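Local coordinates for protein PBP5 (PDB 3A3J) that removes terminal D-alanine residues from peptidoglycan cell-wall precursors, acting as a D-alanyl-D-alanine carboxypeptidase of the penicillin-binding protein family, at residues 39-44 and 127-132; 159-164 and 199-204; 113-118 and 137-142; 11-16 and 153-158. All coordinates share one frame; numbering follows the deposited sequence.

Contact 1 (39-44 and 127-132)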
# COMPACT_ATOMS: atom_id res chain seq x y z
N LYS A 39 2.61 12.47 -1.98
CA LYS A 39 1.81 12.74 -0.74
C LYS A 39 1.33 11.52 0.04
O LYS A 39 0.91 11.63 1.22
CB LYS A 39 0.61 13.66 -1.04
CG LYS A 39 1.14 15.06 -1.46
CD LYS A 39 0.12 15.87 -2.20
CE LYS A 39 0.64 17.32 -2.49
NZ LYS A 39 1.24 17.32 -3.82
N MET A 40 1.26 10.38 -0.64
CA MET A 40 0.97 9.12 0.07
C MET A 40 2.06 8.81 1.14
O MET A 40 1.74 8.52 2.26
CB MET A 40 0.93 7.94 -0.97
CG MET A 40 -0.48 7.86 -1.62
SD MET A 40 -0.46 6.78 -3.03
CE MET A 40 0.45 5.25 -2.62
N MET A 41 3.33 8.90 0.76
CA MET A 41 4.45 8.75 1.75
C MET A 41 4.38 9.82 2.84
O MET A 41 4.40 9.54 4.06
CB MET A 41 5.83 8.76 1.06
CG MET A 41 7.03 8.38 2.07
SD MET A 41 6.68 6.90 3.08
CE MET A 41 7.36 5.75 1.96
N THR A 42 4.19 11.07 2.43
CA THR A 42 3.99 12.15 3.44
C THR A 42 2.90 11.83 4.45
O THR A 42 3.07 12.01 5.67
CB THR A 42 3.66 13.54 2.77
OG1 THR A 42 4.73 13.90 1.88
CG2 THR A 42 3.47 14.62 3.83
N SER A 43 1.74 11.39 3.96
CA SER A 43 0.65 10.98 4.89
C SER A 43 0.99 9.72 5.70
O SER A 43 0.50 9.54 6.81
CB SER A 43 -0.62 10.69 4.06
OG SER A 43 -0.68 11.76 3.04
N TYR A 44 1.77 8.83 5.11
CA TYR A 44 2.28 7.67 5.87
C TYR A 44 3.08 8.17 7.12
O TYR A 44 2.69 7.90 8.28
CB TYR A 44 3.13 6.72 4.98
CG TYR A 44 3.45 5.43 5.77
CD1 TYR A 44 2.55 4.35 5.78
CD2 TYR A 44 4.58 5.34 6.60
CE1 TYR A 44 2.80 3.17 6.54
CE2 TYR A 44 4.86 4.18 7.36
CZ TYR A 44 3.97 3.09 7.30
OH TYR A 44 4.19 1.94 8.02
N GLN A 127 13.18 2.62 2.86
CA GLN A 127 14.14 1.51 3.17
C GLN A 127 13.39 0.49 3.93
O GLN A 127 13.51 -0.73 3.71
CB GLN A 127 15.27 2.02 4.12
CG GLN A 127 16.14 3.00 3.44
CD GLN A 127 16.53 2.39 2.13
OE1 GLN A 127 16.65 1.18 2.07
NE2 GLN A 127 16.73 3.20 1.09
N GLN A 128 12.64 0.97 4.88
CA GLN A 128 11.99 0.05 5.73
C GLN A 128 10.91 -0.76 4.95
O GLN A 128 10.65 -1.89 5.31
CB GLN A 128 11.41 0.84 6.85
CG GLN A 128 10.66 0.08 7.86
CD GLN A 128 10.11 1.06 8.83
OE1 GLN A 128 10.85 1.93 9.28
NE2 GLN A 128 8.81 0.98 9.13
N PHE A 129 10.26 -0.18 3.92
CA PHE A 129 9.28 -0.93 3.09
C PHE A 129 9.99 -1.86 2.11
O PHE A 129 9.33 -2.66 1.46
CB PHE A 129 8.36 0.00 2.23
CG PHE A 129 7.42 0.85 3.03
CD1 PHE A 129 7.26 0.64 4.36
CD2 PHE A 129 6.66 1.84 2.41
CE1 PHE A 129 6.37 1.41 5.10
CE2 PHE A 129 5.75 2.62 3.12
CZ PHE A 129 5.59 2.44 4.47
N GLY A 130 11.31 -1.73 1.95
CA GLY A 130 12.01 -2.58 0.98
C GLY A 130 11.96 -2.21 -0.49
O GLY A 130 12.04 -3.09 -1.37
N LEU A 131 11.94 -0.91 -0.79
CA LEU A 131 11.75 -0.41 -2.14
C LEU A 131 13.04 -0.05 -2.77
O LEU A 131 13.90 0.51 -2.12
CB LEU A 131 10.90 0.90 -2.13
CG LEU A 131 9.74 1.00 -1.17
CD1 LEU A 131 9.06 2.42 -1.33
CD2 LEU A 131 8.74 -0.12 -1.49
N LYS A 132 13.14 -0.23 -4.08
CA LYS A 132 14.41 -0.23 -4.73
C LYS A 132 14.40 0.84 -5.78
O LYS A 132 15.42 1.21 -6.36
CB LYS A 132 14.54 -1.63 -5.34
CG LYS A 132 15.71 -1.78 -6.26
CD LYS A 132 15.57 -2.98 -7.14
CE LYS A 132 16.52 -2.76 -8.32
NZ LYS A 132 16.86 -4.08 -8.84

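Contact 2 (159-164 and 199-204). With SO4 (sulfate ion), chain B.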
# COMPACT_ATOMS: atom_id res chain seq x y z
N ALA A 159 -0.29 -0.12 -0.02
CA ALA A 159 -0.74 -1.27 0.91
C ALA A 159 -0.41 -1.02 2.36
O ALA A 159 -1.16 -1.40 3.31
CB ALA A 159 -0.10 -2.60 0.44
N HIS A 160 0.74 -0.35 2.58
CA HIS A 160 1.18 -0.03 3.96
C HIS A 160 0.29 0.98 4.60
O HIS A 160 -0.02 0.89 5.77
CB HIS A 160 2.61 0.52 3.97
CG HIS A 160 3.66 -0.54 4.09
ND1 HIS A 160 3.83 -1.27 5.24
CD2 HIS A 160 4.54 -1.04 3.19
CE1 HIS A 160 4.83 -2.13 5.07
NE2 HIS A 160 5.26 -2.04 3.81
N ILE A 161 -0.13 1.99 3.83
CA ILE A 161 -1.17 2.86 4.39
C ILE A 161 -2.44 2.11 4.76
O ILE A 161 -3.02 2.28 5.84
CB ILE A 161 -1.59 4.00 3.32
CG1 ILE A 161 -0.38 4.95 3.01
CG2 ILE A 161 -2.81 4.76 3.83
CD1 ILE A 161 -0.41 5.59 1.63
N ILE A 162 -2.95 1.32 3.82
CA ILE A 162 -4.18 0.59 4.13
C ILE A 162 -3.95 -0.35 5.32
O ILE A 162 -4.76 -0.44 6.24
CB ILE A 162 -4.65 -0.23 2.88
CG1 ILE A 162 -5.02 0.79 1.76
CG2 ILE A 162 -5.82 -1.20 3.29
CD1 ILE A 162 -5.03 0.21 0.35
N ARG A 163 -2.84 -1.06 5.27
CA ARG A 163 -2.54 -2.06 6.34
C ARG A 163 -2.13 -1.40 7.70
O ARG A 163 -2.68 -1.69 8.74
CB ARG A 163 -1.41 -3.01 5.86
CG ARG A 163 -1.03 -4.12 6.92
CD ARG A 163 -0.15 -5.17 6.23
NE ARG A 163 -1.01 -6.02 5.45
CZ ARG A 163 -1.01 -6.14 4.14
NH1 ARG A 163 -0.15 -5.52 3.37
NH2 ARG A 163 -1.90 -6.94 3.59
N ASP A 164 -1.17 -0.48 7.69
CA ASP A 164 -0.64 0.15 9.00
C ASP A 164 -1.49 1.27 9.58
O ASP A 164 -1.43 1.50 10.78
CB ASP A 164 0.79 0.63 8.80
CG ASP A 164 1.63 -0.43 8.17
OD1 ASP A 164 1.21 -1.58 8.41
OD2 ASP A 164 2.65 -0.22 7.46
N ASP A 199 -12.21 2.91 -2.79
CA ASP A 199 -12.14 3.72 -1.58
C ASP A 199 -10.79 4.40 -1.34
O ASP A 199 -10.54 4.92 -0.24
CB ASP A 199 -12.58 2.91 -0.36
CG ASP A 199 -11.63 1.73 -0.06
OD1 ASP A 199 -10.55 1.55 -0.71
OD2 ASP A 199 -11.96 0.99 0.87
N GLY A 200 -9.98 4.44 -2.41
CA GLY A 200 -8.70 5.16 -2.46
C GLY A 200 -8.19 5.17 -3.88
O GLY A 200 -8.77 4.53 -4.74
N MET A 201 -7.06 5.81 -4.15
CA MET A 201 -6.18 6.38 -3.11
C MET A 201 -5.68 7.79 -3.44
O MET A 201 -5.87 8.69 -2.67
CB MET A 201 -4.98 5.42 -2.94
CG MET A 201 -3.98 5.78 -1.92
SD MET A 201 -3.09 4.28 -1.31
CE MET A 201 -4.36 3.35 -0.50
N LYS A 202 -5.02 7.98 -4.58
CA LYS A 202 -4.38 9.26 -4.76
C LYS A 202 -4.08 9.50 -6.21
O LYS A 202 -3.69 8.59 -6.89
CB LYS A 202 -3.04 9.21 -3.97
CG LYS A 202 -2.07 10.42 -4.19
CD LYS A 202 -2.56 11.71 -3.62
CE LYS A 202 -3.21 11.67 -2.28
NZ LYS A 202 -3.39 13.12 -1.95
N THR A 203 -4.21 10.75 -6.67
CA THR A 203 -4.00 11.11 -8.07
C THR A 203 -2.79 11.99 -8.23
O THR A 203 -2.33 12.57 -7.25
CB THR A 203 -5.20 11.96 -8.57
OG1 THR A 203 -5.41 13.08 -7.67
CG2 THR A 203 -6.47 11.15 -8.48
N GLY A 204 -2.29 12.11 -9.46
CA GLY A 204 -1.17 13.00 -9.70
C GLY A 204 -1.03 13.21 -11.19
O GLY A 204 -1.71 12.53 -12.01
S SO4 B . -4.54 15.69 -10.00
O1 SO4 B . -4.26 15.36 -8.60
O2 SO4 B . -3.66 15.10 -11.01
O3 SO4 B . -5.91 15.23 -10.12
O4 SO4 B . -4.30 17.15 -10.28

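Contact 3 (113-118 and 137-142)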
# COMPACT_ATOMS: atom_id res chain seq x y z
N GLY A 113 10.53 19.78 12.26
CA GLY A 113 11.19 21.05 12.51
C GLY A 113 11.56 21.77 11.22
O GLY A 113 11.42 23.03 11.12
N ASN A 114 12.03 21.02 10.23
CA ASN A 114 12.11 21.59 8.91
C ASN A 114 11.80 20.55 7.79
O ASN A 114 11.57 19.38 8.09
CB ASN A 114 13.46 22.27 8.74
CG ASN A 114 14.60 21.28 8.53
OD1 ASN A 114 14.39 20.09 8.35
ND2 ASN A 114 15.80 21.79 8.49
N VAL A 115 11.87 20.94 6.52
CA VAL A 115 11.45 20.06 5.42
C VAL A 115 12.53 19.04 5.02
O VAL A 115 12.21 17.84 4.84
CB VAL A 115 10.95 20.90 4.18
CG1 VAL A 115 10.69 20.03 3.00
CG2 VAL A 115 9.63 21.66 4.58
N PRO A 116 13.78 19.49 4.85
CA PRO A 116 14.81 18.47 4.55
C PRO A 116 14.85 17.32 5.60
O PRO A 116 15.05 16.17 5.25
CB PRO A 116 16.13 19.29 4.51
CG PRO A 116 15.68 20.66 4.08
CD PRO A 116 14.34 20.86 4.82
N ASN A 117 14.60 17.60 6.87
CA ASN A 117 14.71 16.53 7.83
C ASN A 117 13.49 15.59 7.68
O ASN A 117 13.63 14.36 7.74
CB ASN A 117 14.78 17.11 9.23
CG ASN A 117 16.12 17.83 9.51
OD1 ASN A 117 17.10 17.71 8.74
ND2 ASN A 117 16.15 18.57 10.59
N PHE A 118 12.30 16.17 7.44
CA PHE A 118 11.10 15.38 7.28
C PHE A 118 11.22 14.43 6.11
O PHE A 118 10.78 13.31 6.19
CB PHE A 118 9.87 16.27 7.05
CG PHE A 118 8.61 15.50 6.81
CD1 PHE A 118 7.79 15.14 7.87
CD2 PHE A 118 8.21 15.17 5.50
CE1 PHE A 118 6.60 14.49 7.62
CE2 PHE A 118 7.04 14.49 5.24
CZ PHE A 118 6.23 14.17 6.30
N THR A 137 12.58 13.79 -2.56
CA THR A 137 13.32 15.01 -2.22
C THR A 137 12.41 16.10 -1.63
O THR A 137 12.90 17.11 -1.27
CB THR A 137 13.98 15.61 -3.46
OG1 THR A 137 12.96 15.85 -4.44
CG2 THR A 137 15.12 14.70 -4.10
N THR A 138 11.08 15.87 -1.51
CA THR A 138 10.12 16.91 -1.13
C THR A 138 9.00 16.22 -0.44
O THR A 138 8.81 15.02 -0.62
CB THR A 138 9.47 17.59 -2.38
OG1 THR A 138 8.71 16.60 -3.14
CG2 THR A 138 10.51 18.26 -3.29
N PRO A 139 8.20 16.97 0.33
CA PRO A 139 7.02 16.32 0.88
C PRO A 139 5.77 16.42 -0.06
O PRO A 139 4.72 15.79 0.23
CB PRO A 139 6.79 17.08 2.18
CG PRO A 139 7.30 18.48 1.89
CD PRO A 139 8.36 18.37 0.81
N HIS A 140 5.90 17.10 -1.21
CA HIS A 140 4.75 17.31 -2.06
C HIS A 140 4.83 16.71 -3.44
O HIS A 140 3.81 16.57 -4.07
CB HIS A 140 4.48 18.82 -2.20
CG HIS A 140 5.73 19.65 -2.38
ND1 HIS A 140 6.57 19.53 -3.47
CD2 HIS A 140 6.27 20.64 -1.60
CE1 HIS A 140 7.57 20.39 -3.37
NE2 HIS A 140 7.40 21.08 -2.25
N GLY A 141 6.03 16.47 -3.97
CA GLY A 141 6.14 15.77 -5.25
C GLY A 141 6.44 16.64 -6.46
O GLY A 141 6.37 16.18 -7.60
N LEU A 142 6.80 17.91 -6.23
CA LEU A 142 7.14 18.80 -7.30
C LEU A 142 8.28 18.15 -8.03
O LEU A 142 9.21 17.65 -7.43
CB LEU A 142 7.59 20.14 -6.70
CG LEU A 142 8.44 21.04 -7.61
CD1 LEU A 142 7.53 21.34 -8.85
CD2 LEU A 142 9.14 22.41 -6.91

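Contact 4 (11-16 and 153-158)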
# COMPACT_ATOMS: atom_id res chain seq x y z
N THR A 11 3.09 2.77 -17.61
CA THR A 11 3.53 1.85 -16.59
C THR A 11 2.28 1.57 -15.80
O THR A 11 1.44 2.46 -15.72
CB THR A 11 4.49 2.65 -15.62
OG1 THR A 11 5.81 2.69 -16.15
CG2 THR A 11 4.46 2.16 -14.29
N TYR A 12 2.17 0.38 -15.18
CA TYR A 12 1.09 0.08 -14.30
C TYR A 12 1.27 -1.23 -13.57
O TYR A 12 2.06 -2.10 -13.96
CB TYR A 12 -0.22 -0.01 -15.10
CG TYR A 12 -0.34 -1.14 -16.14
CD1 TYR A 12 -0.75 -2.43 -15.78
CD2 TYR A 12 -0.09 -0.88 -17.44
CE1 TYR A 12 -0.90 -3.45 -16.77
CE2 TYR A 12 -0.24 -1.82 -18.38
CZ TYR A 12 -0.64 -3.09 -18.07
OH TYR A 12 -0.73 -3.98 -19.11
N VAL A 13 0.52 -1.42 -12.52
CA VAL A 13 0.64 -2.66 -11.82
C VAL A 13 -0.74 -2.89 -11.24
O VAL A 13 -1.44 -1.91 -10.95
CB VAL A 13 1.71 -2.58 -10.68
CG1 VAL A 13 1.07 -2.14 -9.40
CG2 VAL A 13 2.28 -3.93 -10.41
N LEU A 14 -1.14 -4.17 -11.10
CA LEU A 14 -2.34 -4.49 -10.36
C LEU A 14 -1.90 -5.56 -9.35
O LEU A 14 -1.13 -6.47 -9.73
CB LEU A 14 -3.38 -5.14 -11.29
CG LEU A 14 -4.66 -5.69 -10.59
CD1 LEU A 14 -5.42 -4.47 -9.96
CD2 LEU A 14 -5.64 -6.42 -11.54
N MET A 15 -2.39 -5.53 -8.11
CA MET A 15 -1.83 -6.43 -7.11
C MET A 15 -2.92 -6.71 -6.10
O MET A 15 -3.66 -5.81 -5.75
CB MET A 15 -0.57 -5.79 -6.45
CG MET A 15 -0.24 -6.31 -5.05
SD MET A 15 0.99 -5.36 -4.03
CE MET A 15 0.02 -4.86 -2.65
N ASP A 16 -3.05 -7.95 -5.65
CA ASP A 16 -3.95 -8.29 -4.57
C ASP A 16 -3.34 -7.79 -3.27
O ASP A 16 -2.18 -8.07 -2.97
CB ASP A 16 -4.13 -9.83 -4.44
CG ASP A 16 -5.10 -10.21 -3.35
OD1 ASP A 16 -6.34 -10.35 -3.60
OD2 ASP A 16 -4.66 -10.30 -2.21
N ASP A 153 6.41 0.15 -6.45
CA ASP A 153 6.75 0.81 -5.14
C ASP A 153 5.55 1.59 -4.62
O ASP A 153 5.17 1.54 -3.39
CB ASP A 153 7.97 1.72 -5.33
CG ASP A 153 9.29 0.92 -5.41
OD1 ASP A 153 9.20 -0.34 -5.33
OD2 ASP A 153 10.38 1.57 -5.53
N MET A 154 4.86 2.23 -5.56
CA MET A 154 3.59 2.95 -5.11
C MET A 154 2.50 1.96 -4.70
O MET A 154 1.72 2.23 -3.80
CB MET A 154 3.12 3.96 -6.22
CG MET A 154 4.00 5.28 -6.21
SD MET A 154 3.57 6.05 -4.68
CE MET A 154 4.89 7.20 -4.57
N ALA A 155 2.44 0.79 -5.35
CA ALA A 155 1.47 -0.21 -4.82
C ALA A 155 1.87 -0.62 -3.42
O ALA A 155 1.03 -0.79 -2.51
CB ALA A 155 1.35 -1.48 -5.79
N ILE A 156 3.18 -0.81 -3.23
CA ILE A 156 3.65 -1.25 -1.88
C ILE A 156 3.36 -0.19 -0.84
O ILE A 156 2.81 -0.47 0.26
CB ILE A 156 5.17 -1.69 -1.92
CG1 ILE A 156 5.33 -2.96 -2.76
CG2 ILE A 156 5.70 -1.92 -0.48
CD1 ILE A 156 6.72 -3.21 -3.27
N ILE A 157 3.57 1.06 -1.22
CA ILE A 157 3.31 2.20 -0.26
C ILE A 157 1.85 2.27 0.05
O ILE A 157 1.43 2.41 1.21
CB ILE A 157 3.80 3.64 -0.81
CG1 ILE A 157 5.32 3.63 -0.97
CG2 ILE A 157 3.28 4.74 0.09
CD1 ILE A 157 5.96 4.69 -1.89
N GLY A 158 1.01 2.10 -0.97
CA GLY A 158 -0.47 2.25 -0.66
C GLY A 158 -0.87 1.05 0.21
O GLY A 158 -1.69 1.17 1.12

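Contact 1 (39-44 and 127-132)
Tyr44 OH, on the ring that Phe129 meets, is hydrogen-bonded to Asp164 OD2, an oxygen that also accepts from His160 ND1. Two groups thus grip one carboxylate oxygen, and the phenol end of Tyr44 is tethered by its share. Tyr44 sits on helix 38-51 of the penicillin-binding domain, which opens beside the SxxK serine and carries Lys39, the likely proton acceptor. Lys39 NZ is held by Ser36 OG and His140 O, and the aromatic contact lies about one turn farther along the helix. There the two rings make a T-shaped pair with planes at 88° and centroids 4.8 Å apart. Phe129 comes edge first: its CZ stands 3.3 Å above the centre of the Tyr44 ring plane, a close fit in which all six ring carbons of Tyr44 touch that one atom. In Tyr44 a chi1 of -171° swings the ring out toward Phe129, and chi2 of 86° presents its face. Phe129 stacks on His160 as well, and Tyr125 meets Tyr44 edge-to-face, making an aromatic cluster between helices 38-51, 115-128 and 151-164. Phe129 follows the last turn of helix 115-128, and Gly130, at positive phi, completes a Schellman motif through bonds such as Gly130 N to Gln127 O (3.0 Å). Met41 adds a Met-aromatic contact, its SD lying obliquely 5.3 Å from the Phe129 centroid. The bent thioether chain brings its methyl within reach of the ring, with Met41 CE 3.7 Å from Phe129 CE2.

Contact 2 (159-164 and 199-204)
Met201 starts out with CG trans to the amide nitrogen (chi1 -179°) and runs on extended through CG to SD (chi2 155°) until a bend at chi3 (-65°) swings its methyl toward helix 151-164. Ile161 and Ile162 share one conformation, each with CG1 anti to the carbonyl carbon, and both present CD1 to the thioether. The bent end of Met201 lies across the two branches: Met201 CE is pressed against Ile162 CD1 at 3.3 Å and Ile162 CG1 at 3.5 Å, tighter than ordinary carbon contact, while Met201 SD rests more loosely on Ile161 CD1 at 4.2 Å. No hydrogen bond joins the segments. Met40 and Tyr169 close round the same apolar patch. The backbone carrying Met201 is unusual: its peptide bond with Gly200 is cis, and two classic beta bulges lie next to each other here, Asp199 and Gly200 facing Ser216, and Met201 and Lys202 facing Val214. Lys202, which probably binds substrate, has NZ hydrogen-bonded to Ile96 O. Farther along, Thr203 OG1 donates to O1 of a sulfate ion at 2.7 Å, and Arg238 holds the same anion. Lys202, Thr203 and Gly204 spell the KTG motif on edge strand 197-206, and the sulfate, probably from the crystallisation liquor, lies where the substrate carboxylate would be expected in penicillin-recognising serine enzymes.

Contact 3 (113-118 and 137-142)
Val115 and Phe118, one helical turn apart, meet the ring of Pro139 with different branches. Val115 CG1 touches Pro139 CD at 3.6 Å and also reaches CG, the two side chains crossing at about a right angle. With chi1 at 172° that methyl stands opposite the amide nitrogen, which projects it from the start of the helix onto the proline. Phe118 approaches the other end of the pyrrolidine, with CE2 4.0 Å from Pro139 CB, set obliquely to the aromatic ring. The first turn of helix 115-128 is capped by Asn114: Asn117 N donates to Asn114 OD1 at 2.9 Å, tilted 21° from the carbonyl plane, which makes Asn114 the N-cap. Pro139 in turn is held within a loop shaped by an ST motif, in which Thr138 OG1 accepts from Gly141 N at 2.8 Å and only weakly from His140 N. Gly141 turns the chain at positive phi. The His140 ring lies with one face over Thr138 CB, and its ND1 accepts from Leu142 N at 3.2 Å, almost exactly in the ring plane. Gln147 OE1 ties down the start of the loop through Thr137 N and Thr138 OG1. Farther out, the loop faces helix 38-51: Pro139 O is hydrogen-bonded to Thr42 OG1 and His140 O to NZ of Lys39, the likely proton acceptor of the active site. Phe118 packs between that helix, at Thr42 and Val45, and helix 101-112, at Ala108 and Ser112.

Contact 4 (11-16 and 153-158)
Ala155 is the hub of this contact, its single methyl group meeting both Val13 and Met15 of strand 11-16. Being two residues apart, Val13 and Met15 point to the same face of the strand, whereas Leu14 between them points away. The small side chain goes with a close approach: Met15 and Ala155 have the closest pair of alpha carbons between the segments, 7.4 Å apart. Val13 brings CG1 to 3.7 Å from Ala155 CB. Met15, two residues on, reaches the same methyl; a chi1 of 156° sends its chain out extended from the strand, and SD comes to 4.3 Å from Ala155 CB. A turn at chi3 then leaves Met15 CE 4.2 Å from Ala155 O, so the methionine covers the backbone as well as the methyl. The side chains in contact are apolar and buried, with no hydrogen bond between the segments. The helical turn is held by its own bonds, including Ile157 N to Asp153 O at 2.7 Å. Alanines one turn to each side extend the same strip, since Val13 also touches Ala151 and Met15 touches Ala159. Asp153 and Ile156 lie elsewhere on the helix, against Leu131. Sheet and helix belong to the peptidase domain, whose family falls in the beta-lactamase clan. Strand 11-16 is itself paired with strand 224-232, through Val13 with Val228, and Val228 also touches Ala155. Helix 151-164 thus lies against a face of the antiparallel five-stranded sheet and, by way of Met154 and Gly158 near Met40, against helix 38-51.

How the contacts relate
Strand 11-16 opens the longest loop, which contact 4 closes when helix 151-164 returns to the sheet. Contacts 1 and 3 are nested inside that loop and cross one another: 39-44 comes first, then 113-118, then 127-132 closes contact 1, and 137-142 closes contact 3. Both use helix 115-128. Contact 2 follows in series, opening on the helix that closed contact 4 and closing on edge strand 197-206. Contacts 2 and 4 therefore bind one helix to two strands of the same sheet, while contact 1 ties the end of helix 115-128 to helix 38-51, and contact 3 ties its start to the loop that follows.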